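Local coordinates for protein phosphatidylinositol-specific phospholipase C (Listeria monocytogenes, PDB 2PLC) that belongs to the bacterial phosphatidylinositol-specific phospholipase C family and folds as a single-chain, TIM-barrel-like alpha/beta protein, at residues P189-K194 and A231-K236; M103-E108 and D113-R118; T138-P143 and G176-V181; A56-I61 and D258-Q263; Q239-L244 and I269-F274. All coordinates share one frame; numbering follows the deposited sequence.

Contact 1: P189-K194 and A231-K236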
# COMPACT_ATOMS: atom_id res chain seq x y z
N PRO A 189 20.48 0.64 -3.24
CA PRO A 189 20.84 1.71 -4.18
C PRO A 189 21.43 2.88 -3.40
O PRO A 189 21.24 2.98 -2.19
CB PRO A 189 19.48 2.09 -4.77
CG PRO A 189 18.58 1.92 -3.60
CD PRO A 189 19.03 0.61 -3.02
N SER A 190 22.19 3.74 -4.07
CA SER A 190 22.74 4.91 -3.39
C SER A 190 21.56 5.87 -3.21
O SER A 190 20.59 5.81 -3.95
CB SER A 190 23.82 5.57 -4.24
OG SER A 190 23.28 6.02 -5.47
N VAL A 191 21.64 6.73 -2.20
CA VAL A 191 20.57 7.68 -1.94
C VAL A 191 20.29 8.55 -3.17
O VAL A 191 19.13 8.77 -3.52
CB VAL A 191 20.91 8.55 -0.71
CG1 VAL A 191 19.89 9.67 -0.54
CG2 VAL A 191 20.95 7.68 0.53
N LYS A 192 21.35 9.01 -3.85
CA LYS A 192 21.22 9.84 -5.05
C LYS A 192 20.46 9.12 -6.17
O LYS A 192 19.52 9.66 -6.73
CB LYS A 192 22.61 10.28 -5.56
CG LYS A 192 22.96 11.77 -5.34
CD LYS A 192 22.43 12.68 -6.48
CE LYS A 192 22.68 14.20 -6.22
NZ LYS A 192 22.00 15.14 -7.18
N THR A 193 20.85 7.88 -6.44
CA THR A 193 20.19 7.10 -7.48
C THR A 193 18.74 6.80 -7.13
O THR A 193 17.85 6.96 -7.96
CB THR A 193 20.94 5.77 -7.74
OG1 THR A 193 22.26 6.06 -8.21
CG2 THR A 193 20.21 4.92 -8.77
N LYS A 194 18.50 6.37 -5.89
CA LYS A 194 17.16 6.05 -5.43
C LYS A 194 16.24 7.27 -5.53
O LYS A 194 15.07 7.14 -5.91
CB LYS A 194 17.20 5.54 -3.99
CG LYS A 194 15.85 5.13 -3.41
CD LYS A 194 15.24 3.92 -4.12
CE LYS A 194 13.93 3.51 -3.44
NZ LYS A 194 13.29 2.31 -4.05
N ALA A 231 15.33 8.32 6.77
CA ALA A 231 15.78 9.58 7.36
C ALA A 231 16.40 10.49 6.30
O ALA A 231 16.30 11.71 6.39
CB ALA A 231 16.78 9.31 8.46
N ALA A 232 17.01 9.89 5.28
CA ALA A 232 17.61 10.67 4.21
C ALA A 232 16.61 11.05 3.13
O ALA A 232 16.56 12.21 2.71
CB ALA A 232 18.76 9.89 3.58
N LEU A 233 15.77 10.09 2.75
CA LEU A 233 14.80 10.24 1.67
C LEU A 233 13.43 10.88 1.87
O LEU A 233 12.99 11.66 1.02
CB LEU A 233 14.61 8.90 0.97
CG LEU A 233 15.84 8.42 0.20
CD1 LEU A 233 15.76 6.93 -0.07
CD2 LEU A 233 15.96 9.21 -1.07
N ASN A 234 12.73 10.53 2.95
CA ASN A 234 11.38 11.07 3.19
C ASN A 234 11.29 12.59 3.09
O ASN A 234 10.35 13.12 2.50
CB ASN A 234 10.82 10.59 4.52
CG ASN A 234 10.51 9.10 4.52
OD1 ASN A 234 10.62 8.43 3.50
ND2 ASN A 234 10.12 8.58 5.68
N ASN A 235 12.27 13.29 3.66
CA ASN A 235 12.30 14.74 3.63
C ASN A 235 12.53 15.29 2.22
O ASN A 235 11.90 16.27 1.81
CB ASN A 235 13.37 15.27 4.57
CG ASN A 235 12.79 16.04 5.73
OD1 ASN A 235 12.87 17.27 5.77
ND2 ASN A 235 12.16 15.33 6.66
N LYS A 236 13.44 14.65 1.49
CA LYS A 236 13.75 15.06 0.13
C LYS A 236 12.51 14.91 -0.73
O LYS A 236 12.18 15.79 -1.52
CB LYS A 236 14.90 14.22 -0.43
CG LYS A 236 16.23 14.51 0.24
CD LYS A 236 17.33 13.56 -0.22
CE LYS A 236 17.68 13.76 -1.68
NZ LYS A 236 18.11 15.16 -1.94
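Val191 sets CG1 anti to its backbone N (chi1 173°), and Leu233 swings CG anti to its carbonyl carbon (chi1 -67°); these torsions bring a methyl of each side chain together between the helices. Val191 CG1 lies 4.0 Å from Leu233 CD2, the two side chains running antiparallel alongside one another, and the same methyl reaches Ala232 CB at 4.3 Å. The second branch of the leucine serves another neighbour: Leu233 CD1 rests 3.8 Å from Lys194 CG, where the two side chains cross at about a right angle. Only the aliphatic root of Lys194 takes part; its chain bends away and carries NZ to the carbonyl oxygens of Asp185 and His216. Ser190 begins the first helix as its N-cap: its OG accepts from Thr193 N at 3.2 Å and also pairs with Thr193 OG1, whose hydroxyl donates at 2.9 Å. From this first turn Val191 and Lys194 face helix 226-246, and Lys236 of that helix makes a cation-pi contact with Phe195. Such apolar packing between the start of one helix and the side of the next is characteristic of the outer helical layer of a TIM-barrel-like alpha/beta fold.

Contact 2: M103-E108 and D113-R118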
# COMPACT_ATOMS: atom_id res chain seq x y z
N MET A 103 -4.70 -2.55 -0.76
CA MET A 103 -3.93 -3.51 0.00
C MET A 103 -3.20 -4.57 -0.80
O MET A 103 -3.81 -5.35 -1.54
CB MET A 103 -4.85 -4.19 1.02
CG MET A 103 -4.20 -5.30 1.82
SD MET A 103 -5.36 -6.06 2.95
CE MET A 103 -5.48 -7.68 2.25
N ARG A 104 -1.89 -4.60 -0.63
CA ARG A 104 -1.05 -5.58 -1.29
C ARG A 104 -0.98 -6.76 -0.33
O ARG A 104 -0.62 -6.59 0.84
CB ARG A 104 0.35 -5.01 -1.50
CG ARG A 104 1.34 -6.01 -2.03
CD ARG A 104 2.75 -5.46 -1.95
NE ARG A 104 3.73 -6.40 -2.50
CZ ARG A 104 5.02 -6.11 -2.65
NH1 ARG A 104 5.49 -4.93 -2.29
NH2 ARG A 104 5.84 -7.00 -3.21
N LEU A 105 -1.41 -7.92 -0.79
CA LEU A 105 -1.38 -9.12 0.03
C LEU A 105 -0.39 -10.06 -0.64
O LEU A 105 -0.65 -10.59 -1.72
CB LEU A 105 -2.77 -9.76 0.12
CG LEU A 105 -2.85 -11.10 0.87
CD1 LEU A 105 -2.30 -10.95 2.28
CD2 LEU A 105 -4.29 -11.57 0.90
N LYS A 106 0.74 -10.26 0.02
CA LYS A 106 1.80 -11.10 -0.51
C LYS A 106 1.98 -12.44 0.20
O LYS A 106 1.89 -12.53 1.43
CB LYS A 106 3.11 -10.33 -0.48
CG LYS A 106 4.25 -11.02 -1.18
CD LYS A 106 5.55 -10.26 -1.00
CE LYS A 106 6.64 -10.84 -1.89
NZ LYS A 106 6.78 -12.31 -1.68
N ASP A 107 2.21 -13.48 -0.60
CA ASP A 107 2.46 -14.83 -0.11
C ASP A 107 3.95 -14.80 0.25
O ASP A 107 4.81 -14.83 -0.64
CB ASP A 107 2.20 -15.84 -1.24
CG ASP A 107 2.38 -17.30 -0.82
OD1 ASP A 107 2.80 -17.57 0.33
OD2 ASP A 107 2.10 -18.18 -1.66
N GLU A 108 4.25 -14.71 1.54
CA GLU A 108 5.62 -14.63 2.03
C GLU A 108 6.48 -15.87 1.77
O GLU A 108 7.68 -15.87 2.05
CB GLU A 108 5.61 -14.28 3.52
CG GLU A 108 6.91 -13.69 4.07
CD GLU A 108 7.28 -12.33 3.48
OE1 GLU A 108 6.57 -11.83 2.58
OE2 GLU A 108 8.29 -11.75 3.93
N ASP A 113 0.18 -23.15 -4.04
CA ASP A 113 -1.12 -22.62 -4.43
C ASP A 113 -2.07 -22.84 -3.26
O ASP A 113 -3.28 -22.61 -3.38
CB ASP A 113 -1.66 -23.34 -5.68
CG ASP A 113 -0.91 -22.97 -6.95
OD1 ASP A 113 -0.03 -22.08 -6.91
OD2 ASP A 113 -1.21 -23.57 -8.00
N SER A 114 -1.52 -23.30 -2.14
CA SER A 114 -2.29 -23.55 -0.92
C SER A 114 -2.69 -22.23 -0.24
O SER A 114 -3.74 -22.14 0.39
CB SER A 114 -1.49 -24.43 0.05
OG SER A 114 -0.24 -23.85 0.38
N PHE A 115 -1.84 -21.21 -0.39
CA PHE A 115 -2.08 -19.89 0.17
C PHE A 115 -3.38 -19.32 -0.39
O PHE A 115 -4.20 -18.76 0.34
CB PHE A 115 -0.91 -18.95 -0.16
CG PHE A 115 -1.10 -17.54 0.34
CD1 PHE A 115 -0.74 -17.18 1.64
CD2 PHE A 115 -1.65 -16.56 -0.49
CE1 PHE A 115 -0.93 -15.88 2.10
CE2 PHE A 115 -1.84 -15.25 -0.04
CZ PHE A 115 -1.48 -14.91 1.26
N ASP A 116 -3.55 -19.48 -1.70
CA ASP A 116 -4.73 -19.00 -2.41
C ASP A 116 -6.02 -19.57 -1.82
O ASP A 116 -6.98 -18.85 -1.59
CB ASP A 116 -4.61 -19.35 -3.89
CG ASP A 116 -5.56 -18.55 -4.76
OD1 ASP A 116 -5.34 -17.33 -4.92
OD2 ASP A 116 -6.53 -19.15 -5.30
N TYR A 117 -6.01 -20.88 -1.54
CA TYR A 117 -7.18 -21.55 -0.98
C TYR A 117 -7.41 -21.25 0.50
O TYR A 117 -8.55 -21.16 0.95
CB TYR A 117 -7.07 -23.07 -1.18
CG TYR A 117 -7.04 -23.47 -2.64
CD1 TYR A 117 -8.02 -23.04 -3.53
CD2 TYR A 117 -6.00 -24.27 -3.14
CE1 TYR A 117 -7.98 -23.38 -4.88
CE2 TYR A 117 -5.95 -24.61 -4.50
CZ TYR A 117 -6.94 -24.16 -5.36
OH TYR A 117 -6.89 -24.50 -6.70
N ARG A 118 -6.31 -21.07 1.23
CA ARG A 118 -6.38 -20.78 2.66
C ARG A 118 -6.98 -19.43 3.01
O ARG A 118 -7.77 -19.33 3.95
CB ARG A 118 -4.98 -20.90 3.29
CG ARG A 118 -4.50 -22.32 3.52
CD ARG A 118 -5.44 -23.10 4.44
NE ARG A 118 -5.68 -22.40 5.71
CZ ARG A 118 -4.94 -22.55 6.81
NH1 ARG A 118 -3.90 -23.37 6.82
NH2 ARG A 118 -5.23 -21.86 7.90
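Phe115 lays one face of its ring against Asp107, whose carboxylate plane is only 13° from the ring plane, so that the two flat groups stack with an offset. Asp107 CB sits over the same face as a CH-pi contact, 4.1 Å from the ring centroid of Phe115 and 14° off the ring normal. Asp107 OD2 ends 3.5 Å from Phe115 CB, near the root of the aromatic side chain, while the far end of the ring, CZ, comes up to Leu105 CG and Lys106 O. Leu105 meets the ring at its edge, its CG 4.1 Å from Phe115 CZ. With CG anti to the backbone N (chi1 177°), Phe115 reaches out from helix 114-125 and spans the 9.9 Å between the short helix and strand axes. The strand belongs to the barrel sheet between 60-65 and 152-157, and Leu105 also packs on Leu154. Asp107 OD1 accepts a hydrogen bond from Gln109 N just after the strand, which would help hold the carboxylate parallel to the ring, displaced past its rim toward Phe115 CB. The contact is thus mixed in chemistry: the methylene lies on the aromatic face while the carboxylate overhangs the rim. An anion gains little from a pi face, and the buried charge is probably eased by the backbone N-H instead.

Contact 3: T138-P143 and G176-V181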
# COMPACT_ATOMS: atom_id res chain seq x y z
N THR A 138 -12.13 -9.06 -18.14
CA THR A 138 -10.69 -8.81 -18.15
C THR A 138 -10.32 -7.36 -18.50
O THR A 138 -9.23 -7.09 -19.01
CB THR A 138 -9.97 -9.77 -19.14
OG1 THR A 138 -10.73 -10.98 -19.27
CG2 THR A 138 -8.57 -10.11 -18.64
N SER A 139 -11.23 -6.43 -18.19
CA SER A 139 -11.02 -5.02 -18.48
C SER A 139 -9.92 -4.36 -17.64
O SER A 139 -9.31 -3.38 -18.07
CB SER A 139 -12.32 -4.24 -18.31
OG SER A 139 -12.75 -4.26 -16.96
N ASN A 140 -9.67 -4.91 -16.45
CA ASN A 140 -8.67 -4.41 -15.49
C ASN A 140 -8.49 -2.89 -15.49
O ASN A 140 -7.37 -2.38 -15.44
CB ASN A 140 -7.33 -5.16 -15.63
CG ASN A 140 -6.57 -4.82 -16.91
OD1 ASN A 140 -7.15 -4.64 -17.98
ND2 ASN A 140 -5.24 -4.76 -16.80
N LYS A 141 -9.62 -2.19 -15.54
CA LYS A 141 -9.64 -0.73 -15.55
C LYS A 141 -9.68 -0.22 -14.11
O LYS A 141 -10.38 -0.77 -13.27
CB LYS A 141 -10.87 -0.25 -16.33
CG LYS A 141 -11.00 1.26 -16.47
CD LYS A 141 -12.24 1.77 -15.77
CE LYS A 141 -12.36 3.29 -15.87
NZ LYS A 141 -13.56 3.81 -15.16
N ILE A 142 -8.91 0.83 -13.83
CA ILE A 142 -8.86 1.41 -12.49
C ILE A 142 -10.17 2.13 -12.19
O ILE A 142 -10.61 2.99 -12.96
CB ILE A 142 -7.66 2.39 -12.34
CG1 ILE A 142 -6.33 1.64 -12.40
CG2 ILE A 142 -7.75 3.11 -10.99
CD1 ILE A 142 -5.90 1.23 -13.78
N PRO A 143 -10.81 1.79 -11.06
CA PRO A 143 -12.08 2.38 -10.62
C PRO A 143 -12.02 3.80 -10.08
O PRO A 143 -10.96 4.31 -9.73
CB PRO A 143 -12.53 1.41 -9.53
CG PRO A 143 -11.24 0.99 -8.92
CD PRO A 143 -10.39 0.72 -10.14
N GLY A 176 1.14 -6.28 -9.95
CA GLY A 176 2.05 -6.39 -11.08
C GLY A 176 1.33 -6.51 -12.41
O GLY A 176 1.96 -6.81 -13.43
N ALA A 177 0.02 -6.30 -12.41
CA ALA A 177 -0.78 -6.37 -13.63
C ALA A 177 -0.34 -5.26 -14.59
O ALA A 177 0.32 -4.30 -14.18
CB ALA A 177 -2.26 -6.22 -13.30
N PRO A 178 -0.68 -5.38 -15.89
CA PRO A 178 -0.31 -4.40 -16.91
C PRO A 178 -0.74 -2.96 -16.63
O PRO A 178 -0.13 -2.02 -17.15
CB PRO A 178 -1.00 -4.94 -18.16
CG PRO A 178 -0.94 -6.40 -17.95
CD PRO A 178 -1.37 -6.52 -16.51
N ASN A 179 -1.78 -2.79 -15.81
CA ASN A 179 -2.30 -1.46 -15.47
C ASN A 179 -1.54 -0.78 -14.32
O ASN A 179 -1.93 0.29 -13.85
CB ASN A 179 -3.79 -1.55 -15.13
CG ASN A 179 -4.08 -2.50 -13.97
OD1 ASN A 179 -3.22 -3.27 -13.55
ND2 ASN A 179 -5.31 -2.44 -13.46
N GLN A 180 -0.46 -1.42 -13.87
CA GLN A 180 0.35 -0.90 -12.78
C GLN A 180 1.79 -0.64 -13.20
O GLN A 180 2.33 -1.37 -14.03
CB GLN A 180 0.36 -1.90 -11.63
CG GLN A 180 -0.94 -2.00 -10.86
CD GLN A 180 -1.10 -3.35 -10.19
OE1 GLN A 180 -2.13 -4.01 -10.34
NE2 GLN A 180 -0.07 -3.78 -9.47
N VAL A 181 2.39 0.39 -12.63
CA VAL A 181 3.79 0.71 -12.91
C VAL A 181 4.48 0.67 -11.55
O VAL A 181 4.14 1.45 -10.65
CB VAL A 181 3.95 2.11 -13.52
CG1 VAL A 181 5.42 2.42 -13.76
CG2 VAL A 181 3.18 2.19 -14.83
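A type I beta turn from Ala177 to Gln180, closed by the backbone bond from Gln180 N to Ala177 O, brings Asn179 up to the loop 138-143, where the CA atoms of Asn140 and Asn179 are 7.0 Å apart. Asn179 places CG between its backbone N and carbonyl carbon (chi1 59°), which directs the amide toward loop 138-143. Asn179 ND2 is 2.9 Å from Asn140 O, but the N-H...O angle of 122° makes this a weak, strongly bent hydrogen bond. It is a secondary one, since ND2 has another partner outside the contact, and Asn140 is itself poorly ordered. On the apolar side Ile142 sends CD1 obliquely across Asn179, 3.7 Å from both its CB and its ND2. The methyl thus packs beside the amide nitrogen as well as the methylene. Ile142 also lies on Leu16 and Leu212, while its carbonyl accepts from Asn15 ND2. Immediately after the turn the chain enters strand 180-183, which pairs with 212-216, so the contact closes the loop between strands 132-134 and 152-157 against the start of strand 180-183, outermost of the four parallel strands.

Contact 4: A56-I61 and D258-Q263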
# COMPACT_ATOMS: atom_id res chain seq x y z
N ALA A 56 -3.72 8.28 10.44
CA ALA A 56 -2.74 9.28 10.02
C ALA A 56 -2.88 9.63 8.54
O ALA A 56 -2.23 10.56 8.05
CB ALA A 56 -1.33 8.78 10.32
N GLY A 57 -3.69 8.87 7.81
CA GLY A 57 -3.88 9.15 6.40
C GLY A 57 -3.37 8.11 5.43
O GLY A 57 -3.60 8.24 4.23
N ILE A 58 -2.67 7.10 5.91
CA ILE A 58 -2.14 6.04 5.05
C ILE A 58 -3.33 5.33 4.40
O ILE A 58 -4.28 4.96 5.09
CB ILE A 58 -1.30 5.02 5.85
CG1 ILE A 58 -0.07 5.69 6.47
CG2 ILE A 58 -0.91 3.83 4.98
CD1 ILE A 58 0.85 6.36 5.47
N ARG A 59 -3.29 5.17 3.08
CA ARG A 59 -4.39 4.50 2.39
C ARG A 59 -3.93 3.32 1.56
O ARG A 59 -4.71 2.71 0.83
CB ARG A 59 -5.17 5.48 1.52
CG ARG A 59 -5.99 6.49 2.30
CD ARG A 59 -7.08 5.85 3.14
NE ARG A 59 -7.77 6.84 3.95
CZ ARG A 59 -7.41 7.20 5.17
NH1 ARG A 59 -6.36 6.64 5.76
NH2 ARG A 59 -8.08 8.16 5.81
N TYR A 60 -2.64 3.03 1.64
CA TYR A 60 -2.07 1.90 0.93
C TYR A 60 -1.30 1.11 1.97
O TYR A 60 -0.47 1.68 2.68
CB TYR A 60 -1.12 2.35 -0.18
CG TYR A 60 -0.27 1.23 -0.73
CD1 TYR A 60 -0.74 0.41 -1.75
CD2 TYR A 60 0.98 0.95 -0.19
CE1 TYR A 60 0.02 -0.66 -2.23
CE2 TYR A 60 1.75 -0.11 -0.65
CZ TYR A 60 1.25 -0.91 -1.67
OH TYR A 60 2.01 -1.96 -2.13
N ILE A 61 -1.60 -0.18 2.08
CA ILE A 61 -0.88 -1.02 3.03
C ILE A 61 -0.27 -2.22 2.34
O ILE A 61 -0.75 -2.66 1.29
CB ILE A 61 -1.77 -1.44 4.23
CG1 ILE A 61 -3.00 -2.21 3.75
CG2 ILE A 61 -2.19 -0.22 5.02
CD1 ILE A 61 -3.92 -2.64 4.88
N ASP A 258 8.83 3.97 4.46
CA ASP A 258 9.24 3.34 5.71
C ASP A 258 9.29 4.54 6.64
O ASP A 258 9.66 5.64 6.22
CB ASP A 258 10.67 2.78 5.62
CG ASP A 258 10.74 1.46 4.90
OD1 ASP A 258 9.73 0.73 4.85
OD2 ASP A 258 11.85 1.14 4.41
N PHE A 259 8.88 4.34 7.90
CA PHE A 259 8.89 5.38 8.92
C PHE A 259 8.36 6.76 8.48
O PHE A 259 9.03 7.78 8.66
CB PHE A 259 10.31 5.55 9.48
CG PHE A 259 10.87 4.31 10.11
CD1 PHE A 259 10.48 3.93 11.38
CD2 PHE A 259 11.81 3.53 9.43
CE1 PHE A 259 11.03 2.80 11.99
CE2 PHE A 259 12.36 2.41 10.02
CZ PHE A 259 11.97 2.04 11.31
N PRO A 260 7.15 6.82 7.90
CA PRO A 260 6.65 8.13 7.49
C PRO A 260 6.21 8.97 8.68
O PRO A 260 5.65 8.44 9.64
CB PRO A 260 5.46 7.77 6.62
CG PRO A 260 4.94 6.51 7.28
CD PRO A 260 6.21 5.75 7.52
N GLU A 261 6.50 10.26 8.62
CA GLU A 261 6.09 11.18 9.68
C GLU A 261 4.72 11.76 9.36
O GLU A 261 4.34 11.85 8.19
CB GLU A 261 7.12 12.30 9.83
CG GLU A 261 8.46 11.81 10.32
CD GLU A 261 9.40 12.94 10.63
OE1 GLU A 261 9.92 13.56 9.67
OE2 GLU A 261 9.62 13.21 11.83
N LYS A 262 3.98 12.13 10.40
CA LYS A 262 2.64 12.70 10.27
C LYS A 262 2.63 13.88 9.29
O LYS A 262 1.70 14.04 8.51
CB LYS A 262 2.15 13.21 11.63
CG LYS A 262 2.14 12.19 12.76
CD LYS A 262 0.83 11.42 12.82
CE LYS A 262 0.69 10.68 14.14
NZ LYS A 262 0.59 11.61 15.30
N GLN A 263 3.69 14.69 9.36
CA GLN A 263 3.88 15.88 8.52
C GLN A 263 3.97 15.52 7.04
O GLN A 263 3.29 16.12 6.19
CB GLN A 263 5.17 16.58 8.95
CG GLN A 263 5.53 17.84 8.16
CD GLN A 263 4.86 19.08 8.71
OE1 GLN A 263 3.64 19.21 8.68
NE2 GLN A 263 5.68 20.00 9.23
O HOH W 1 -0.61 12.71 9.42
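A water molecule joins the two segments by donating to Lys262 O at 2.8 Å and to Ala56 O at 3.0 Å, linking the two backbone carbonyls, whose oxygens do not touch directly. Beside this bridge Ala56 CB packs against the lysine chain, 4.2 Å from Lys262 CD, so Lys262 contributes both its carbonyl and its aliphatic stem. Gly57 ends the preceding helix in a Schellman motif; its positive phi (114°) turns the chain out of helix 50-55 toward strand 60-65. That passage from helix through a short loop into a parallel strand is a helix-to-strand connection of the TIM-barrel-like fold, and here it meets the strand-to-helix loop leading from strand 253-257 into helix 262-269, where Glu261 takes the N-cap position. The end of the Ile58 side chain comes near this loop, Ile58 CD1 lying 4.5 Å from Pro260 CG in a loose apolar contact. Both residues also touch Thr24 of strand 20-24, and Pro260 rests on Gln46 as well. Behind Ile58, its own carbonyl oxygen accepts from Arg59: Ile58 O is 2.8 Å from Arg59 NH1, with an N-H...O angle of 149°. The donor comes from above the carbonyl plane, 57° out of it, although the oxygen lies nearly in the plane of the guanidinium group. Arg59 NH1 also bonds Leu54 O, and NH2 of the same residue forms a salt bridge with Glu99.

Contact 5: Q239-L244 and I269-F274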
# COMPACT_ATOMS: atom_id res chain seq x y z
N GLN A 239 9.80 17.63 0.11
CA GLN A 239 10.07 18.93 -0.50
C GLN A 239 9.76 18.93 -1.99
O GLN A 239 9.32 19.94 -2.55
CB GLN A 239 11.52 19.32 -0.30
CG GLN A 239 11.85 19.75 1.10
CD GLN A 239 13.34 19.91 1.31
OE1 GLN A 239 14.06 20.33 0.40
NE2 GLN A 239 13.81 19.57 2.50
N PHE A 240 10.00 17.79 -2.63
CA PHE A 240 9.75 17.62 -4.05
C PHE A 240 8.24 17.72 -4.32
O PHE A 240 7.82 18.36 -5.27
CB PHE A 240 10.29 16.28 -4.51
CG PHE A 240 9.97 15.96 -5.94
CD1 PHE A 240 10.57 16.68 -6.97
CD2 PHE A 240 9.08 14.94 -6.25
CE1 PHE A 240 10.29 16.38 -8.29
CE2 PHE A 240 8.79 14.63 -7.58
CZ PHE A 240 9.40 15.35 -8.60
N VAL A 241 7.45 17.08 -3.45
CA VAL A 241 6.00 17.08 -3.57
C VAL A 241 5.45 18.48 -3.31
O VAL A 241 4.52 18.92 -3.98
CB VAL A 241 5.36 16.07 -2.59
CG1 VAL A 241 3.85 16.09 -2.72
CG2 VAL A 241 5.90 14.67 -2.85
N LEU A 242 6.04 19.19 -2.35
CA LEU A 242 5.62 20.55 -2.02
C LEU A 242 5.82 21.50 -3.21
O LEU A 242 4.98 22.35 -3.49
CB LEU A 242 6.40 21.05 -0.80
CG LEU A 242 5.66 21.08 0.54
CD1 LEU A 242 4.56 20.05 0.57
CD2 LEU A 242 6.64 20.89 1.69
N ASN A 243 6.93 21.31 -3.92
CA ASN A 243 7.25 22.12 -5.10
C ASN A 243 6.24 21.88 -6.21
O ASN A 243 5.68 22.82 -6.78
CB ASN A 243 8.66 21.77 -5.60
CG ASN A 243 9.08 22.59 -6.80
OD1 ASN A 243 9.70 22.08 -7.73
ND2 ASN A 243 8.74 23.88 -6.78
N LEU A 244 6.01 20.60 -6.52
CA LEU A 244 5.08 20.18 -7.56
C LEU A 244 3.65 20.64 -7.29
O LEU A 244 2.86 20.80 -8.21
CB LEU A 244 5.12 18.66 -7.70
CG LEU A 244 5.83 18.09 -8.94
CD1 LEU A 244 7.14 18.82 -9.22
CD2 LEU A 244 6.05 16.61 -8.73
N ILE A 269 -0.98 14.28 0.99
CA ILE A 269 -2.44 14.36 0.86
C ILE A 269 -2.82 15.72 0.26
O ILE A 269 -3.68 15.79 -0.63
CB ILE A 269 -3.14 14.20 2.23
CG1 ILE A 269 -2.97 12.77 2.75
CG2 ILE A 269 -4.63 14.55 2.12
CD1 ILE A 269 -3.45 12.59 4.18
N LYS A 270 -2.18 16.78 0.74
CA LYS A 270 -2.45 18.14 0.27
C LYS A 270 -2.18 18.33 -1.23
O LYS A 270 -2.67 19.30 -1.82
CB LYS A 270 -1.66 19.17 1.07
CG LYS A 270 -2.19 19.41 2.47
CD LYS A 270 -1.52 20.63 3.09
CE LYS A 270 -2.10 20.97 4.45
NZ LYS A 270 -1.60 22.28 4.97
N ASN A 271 -1.43 17.42 -1.83
CA ASN A 271 -1.14 17.51 -3.26
C ASN A 271 -2.41 17.34 -4.10
O ASN A 271 -2.47 17.84 -5.22
CB ASN A 271 -0.09 16.48 -3.69
CG ASN A 271 0.26 16.60 -5.16
OD1 ASN A 271 -0.13 15.77 -5.97
ND2 ASN A 271 1.00 17.64 -5.52
N ASN A 272 -3.41 16.64 -3.58
CA ASN A 272 -4.66 16.43 -4.30
C ASN A 272 -5.51 17.70 -4.25
O ASN A 272 -5.42 18.46 -3.28
CB ASN A 272 -5.45 15.28 -3.69
CG ASN A 272 -4.65 14.01 -3.59
OD1 ASN A 272 -4.41 13.33 -4.59
ND2 ASN A 272 -4.24 13.66 -2.37
N LYS A 273 -6.33 17.94 -5.27
CA LYS A 273 -7.17 19.13 -5.30
C LYS A 273 -8.53 18.89 -4.65
O LYS A 273 -9.29 18.00 -5.06
CB LYS A 273 -7.36 19.65 -6.73
CG LYS A 273 -7.74 21.14 -6.78
CD LYS A 273 -9.00 21.42 -7.60
CE LYS A 273 -8.75 21.36 -9.11
NZ LYS A 273 -8.46 19.98 -9.61
N PHE A 274 -8.83 19.70 -3.64
CA PHE A 274 -10.10 19.63 -2.91
C PHE A 274 -10.95 20.86 -3.24
O PHE A 274 -12.13 20.68 -3.62
CB PHE A 274 -9.84 19.58 -1.40
CG PHE A 274 -9.03 18.39 -0.95
CD1 PHE A 274 -7.64 18.41 -1.01
CD2 PHE A 274 -9.65 17.26 -0.43
CE1 PHE A 274 -6.89 17.32 -0.57
CE2 PHE A 274 -8.91 16.17 0.01
CZ PHE A 274 -7.53 16.20 -0.06
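This is a small, buried packing contact between the later part of helix 226-246 and the C-terminal tail of the chain, just after helix 262-269. It centres on Asn271, whose CB lies 4.1 Å from Val241 CG1, the two side chains crossing at about a right angle. With CG anti to the backbone N (chi1 -178°), Asn271 carries its amide up to the helix, ND2 coming to 4.0 Å from Val241 O. This is a packing distance; the amide finds its hydrogen bonds elsewhere, OD1 with Ser20 OG, and ND2 with Thr245 OG1 and Val249 O. The tail around it is shaped by a type I beta turn from Ile269 to Asn272. Ile269 O accepts from both Asn272 N at 3.1 Å and Asn272 ND2 at 2.8 Å, the two donors arriving from the same face of the carbonyl plane. Asn272 OD1 in turn accepts from Ser20 N, so both asparagines reach the start of strand 20-24. In chemical terms the buried amide is held by Ser20 and by Thr245 and Val249. The Val241 side chain packs on its methylene, while the Val241 carbonyl shares Thr245 OG1 with Asn271, so that this hydroxyl links the helix to the tail.

Overall arrangement
Contacts 2, 4 and 5 are buried, whereas contacts 1 and 3 are partly buried. Contacts 1 and 5 share helix 226-246 with their centres 19 Å apart, one packing its earlier part on a neighbouring helix, the other its later part on the tail. Contact 4 lies nearest the centre of the chain and touches three others: Asn234 of contact 1 binds Asp258 O, Gly57 packs on Ile269 of contact 5, and strand 60-65 pairs with the strand of contact 2. Methyl packing dominates contact 1, an aromatic face and carboxylate contact 2, and amides contacts 3 and 5, with sparse apolar touches plus a water bridge in contact 4. Contact 3 stands apart, touching none of the others.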